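Local coordinates for protein cytochrome P450 (PDB 6G5O) that belongs to the cytochrome P450 family and carries protoporphyrin IX containing iron within a largely helical fold, at residues Ser108-Val111 with Glu112-Leu115; Leu344-Leu347 with Ala348-Ala352. All coordinates share one frame; numbering follows the deposited sequence.

From the N terminus, the chain first forms contact 1, which lies wholly within helix 97-117 and closes nothing longer than successive helical turns. Contact 2 follows more than two hundred residues later, at the passage from helix 333-350 into strand 351-366. The two are therefore in series, neither nested nor crossed, but their centres lie about 11 Å apart because the two helices pack together. Val111 CG2 meets Thr346 CG2 at 3.8 Å, and Glu112 OE2 forms a long, weak ion pair with Lys350 NZ at 3.5 Å. Strand 369-384 covers part of both contacts through Phe382, tying the helices to the C-terminal sheet.

Contact 1: Ser108-Val111 with Glu112-Leu115; sequences SEIV and EETL
The hydroxyl of Thr114 folds back onto the helix and gives its proton to the carbonyl of Ile110, with OG1 2.6 Å from Ile110 O. That carbonyl also accepts the backbone amide, Thr114 N lying 3.1 Å from Ile110 O. The two donors approach from opposite faces of the carbonyl plane, the amide from 35° above it, so the carbonyl oxygen of the buried Ile110 accepts two bonds from one residue. The torsion of Thr114 makes this possible: chi1 of -58° sets OG1 opposite the carbonyl carbon and beside the backbone N, which turns the hydroxyl toward the preceding turn. Straighter backbone bonds precede this site, with Glu113 N 3.0 Å from Glu109 O and Glu112 N 2.9 Å from Ser108 O. A further backbone bond follows it, Leu115 N lying 2.9 Å from Val111 O.

CG of Glu112 sits 3.1 Å from Ser108 O before the chain bends at chi2. On the exposed face, OE2 of Glu109 and OE2 of Glu113 come within 4.5 Å, a like-charge pair that probably costs little if solvent screens it. CG1 of Val111 and CD1 of Leu115 lie loosely one turn apart.

Outside the two segments, Phe126 of helix 122-139 covers Ile110, Val111 and Thr114, while Phe382 of strand 369-384 rests on Thr114 and Leu115. Val111 also packs on helix 333-350, against Thr346, Leu347 and Lys350. A threonine hydroxyl returned to the carbonyl four residues earlier is a familiar intrahelical motif, here on the helix that, by its place in the chain, is probably helix D of the P450 fold.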
# COMPACT_ATOMS: atom_id res chain seq x y z
N SER A 108 12.54 -16.43 -4.59
CA SER A 108 13.68 -17.09 -5.18
C SER A 108 13.35 -17.64 -6.59
O SER A 108 14.03 -17.30 -7.57
CB SER A 108 14.11 -18.23 -4.25
OG SER A 108 15.27 -18.83 -4.77
N GLU A 109 12.27 -18.42 -6.70
CA GLU A 109 11.78 -18.95 -7.98
C GLU A 109 11.58 -17.89 -9.07
O GLU A 109 12.08 -18.04 -10.20
CB GLU A 109 10.47 -19.72 -7.79
CG GLU A 109 9.44 -19.50 -8.92
CD GLU A 109 8.76 -20.77 -9.43
OE1 GLU A 109 7.95 -21.36 -8.66
OE2 GLU A 109 9.04 -21.15 -10.60
N ILE A 110 10.86 -16.82 -8.75
CA ILE A 110 10.58 -15.76 -9.74
C ILE A 110 11.87 -14.99 -10.13
O ILE A 110 12.03 -14.58 -11.28
CB ILE A 110 9.43 -14.83 -9.29
CG1 ILE A 110 8.99 -13.87 -10.40
CG2 ILE A 110 9.84 -13.94 -8.14
CD1 ILE A 110 8.40 -14.53 -11.61
N VAL A 111 12.78 -14.80 -9.18
CA VAL A 111 14.05 -14.18 -9.53
C VAL A 111 14.88 -15.10 -10.47
O VAL A 111 15.41 -14.61 -11.46
CB VAL A 111 14.85 -13.74 -8.28
CG1 VAL A 111 16.27 -13.34 -8.64
CG2 VAL A 111 14.16 -12.56 -7.59
N GLU A 112 14.95 -16.40 -10.18
CA GLU A 112 15.72 -17.37 -11.01
C GLU A 112 15.18 -17.47 -12.43
O GLU A 112 15.94 -17.38 -13.36
CB GLU A 112 15.75 -18.78 -10.41
CG GLU A 112 16.29 -18.91 -8.99
CD GLU A 112 17.79 -19.15 -8.88
OE1 GLU A 112 18.58 -18.71 -9.75
OE2 GLU A 112 18.17 -19.78 -7.87
N GLU A 113 13.86 -17.63 -12.57
CA GLU A 113 13.21 -17.59 -13.88
C GLU A 113 13.45 -16.25 -14.63
O GLU A 113 13.62 -16.23 -15.87
CB GLU A 113 11.73 -17.96 -13.73
CG GLU A 113 10.69 -17.14 -14.50
CD GLU A 113 9.24 -17.54 -14.15
OE1 GLU A 113 8.43 -16.69 -13.65
OE2 GLU A 113 8.90 -18.73 -14.36
N THR A 114 13.49 -15.14 -13.92
CA THR A 114 13.78 -13.86 -14.55
C THR A 114 15.26 -13.76 -15.03
O THR A 114 15.56 -13.10 -16.03
CB THR A 114 13.45 -12.71 -13.60
OG1 THR A 114 12.07 -12.79 -13.22
CG2 THR A 114 13.72 -11.38 -14.25
N LEU A 115 16.17 -14.41 -14.30
CA LEU A 115 17.56 -14.50 -14.72
C LEU A 115 17.74 -15.30 -16.01
O LEU A 115 18.54 -14.92 -16.83
CB LEU A 115 18.44 -15.07 -13.61
CG LEU A 115 18.75 -13.98 -12.57
CD1 LEU A 115 19.37 -14.60 -11.32
CD2 LEU A 115 19.64 -12.88 -13.19

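Contact 2: Leu344-Leu347 with Ala348-Ala352; sequences LQTL and AQKVA
Backbone bonds from Leu347 O to Val351 N (2.9 Å), Leu344 O to Ala348 N (3.0 Å) and Gln345 O to Gln349 N (3.0 Å) follow the i to i+4 pattern of an alpha helix in the last part of helix 333-350, probably helix L of the P450 fold, with the chain going on into strand 351-366. Beside these backbone bonds the amides of Gln345 and Gln349 meet with their planes 47° apart. Gln349 NE2 lies 2.7 Å from Gln345 OE1, but the bond is weak, bent to 121° at the hydrogen. The other end of the Gln345 amide is held more firmly, its NE2 donating to Thr253 OG1 and Leu246 O.

The two branches of Thr346 have different partners. OG1 bonds to Ile342 O in the turn before, while the methyl CG2, anti to the backbone N, touches the aliphatic part of Lys350, 3.5 Å from its CD, the two side chains lying side by side. On the buried side, Leu236 of helix 223-238 packs against Leu344 and Leu347, and Phe382 covers Leu347 and Val351. Leu347 and Val351 lie side by side and point the same way, with Leu347 CD2 3.9 Å from Val351 CG2.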
# COMPACT_ATOMS: atom_id res chain seq x y z
N LEU A 344 14.59 -7.73 -1.54
CA LEU A 344 15.89 -7.02 -1.57
C LEU A 344 17.10 -7.96 -1.36
O LEU A 344 18.11 -7.81 -2.03
CB LEU A 344 15.95 -5.88 -0.58
CG LEU A 344 15.09 -4.62 -0.79
CD1 LEU A 344 15.38 -3.62 0.32
CD2 LEU A 344 15.32 -3.98 -2.14
N GLN A 345 16.97 -8.90 -0.44
CA GLN A 345 18.01 -9.85 -0.11
C GLN A 345 18.18 -10.87 -1.25
O GLN A 345 19.31 -11.17 -1.61
CB GLN A 345 17.78 -10.55 1.26
CG GLN A 345 18.44 -9.88 2.46
CD GLN A 345 19.88 -9.41 2.16
OE1 GLN A 345 20.72 -10.24 1.79
NE2 GLN A 345 20.15 -8.07 2.24
N THR A 346 17.08 -11.35 -1.84
CA THR A 346 17.18 -12.27 -2.95
C THR A 346 17.89 -11.63 -4.15
O THR A 346 18.76 -12.25 -4.74
CB THR A 346 15.81 -12.83 -3.34
OG1 THR A 346 15.22 -13.41 -2.18
CG2 THR A 346 15.91 -13.90 -4.45
N LEU A 347 17.52 -10.39 -4.49
CA LEU A 347 18.20 -9.67 -5.57
C LEU A 347 19.70 -9.44 -5.26
O LEU A 347 20.55 -9.54 -6.15
CB LEU A 347 17.53 -8.35 -5.84
CG LEU A 347 16.08 -8.39 -6.36
CD1 LEU A 347 15.48 -6.99 -6.35
CD2 LEU A 347 16.03 -8.97 -7.77
N ALA A 348 20.02 -9.10 -4.02
CA ALA A 348 21.41 -8.84 -3.65
C ALA A 348 22.30 -10.10 -3.71
O ALA A 348 23.50 -10.00 -3.97
CB ALA A 348 21.48 -8.21 -2.27
N GLN A 349 21.72 -11.27 -3.42
CA GLN A 349 22.48 -12.51 -3.42
C GLN A 349 22.54 -13.22 -4.80
O GLN A 349 23.30 -14.16 -4.95
CB GLN A 349 21.92 -13.45 -2.36
CG GLN A 349 22.27 -13.07 -0.94
CD GLN A 349 21.25 -13.61 0.07
OE1 GLN A 349 20.60 -14.64 -0.16
NE2 GLN A 349 21.08 -12.89 1.20
N LYS A 350 21.76 -12.77 -5.79
CA LYS A 350 21.63 -13.44 -7.09
C LYS A 350 21.87 -12.56 -8.32
O LYS A 350 22.16 -13.08 -9.39
CB LYS A 350 20.21 -14.06 -7.22
CG LYS A 350 20.01 -15.36 -6.45
CD LYS A 350 18.55 -15.56 -6.12
CE LYS A 350 18.14 -17.02 -5.96
NZ LYS A 350 19.10 -17.84 -5.17
N VAL A 351 21.67 -11.25 -8.21
CA VAL A 351 21.80 -10.36 -9.35
C VAL A 351 23.03 -9.47 -9.15
O VAL A 351 23.27 -8.94 -8.05
CB VAL A 351 20.55 -9.47 -9.52
CG1 VAL A 351 20.65 -8.58 -10.76
CG2 VAL A 351 19.28 -10.32 -9.55
N ALA A 352 23.81 -9.31 -10.23
CA ALA A 352 25.02 -8.49 -10.22
C ALA A 352 24.71 -7.05 -10.62
O ALA A 352 25.27 -6.11 -10.05
CB ALA A 352 26.10 -9.11 -11.12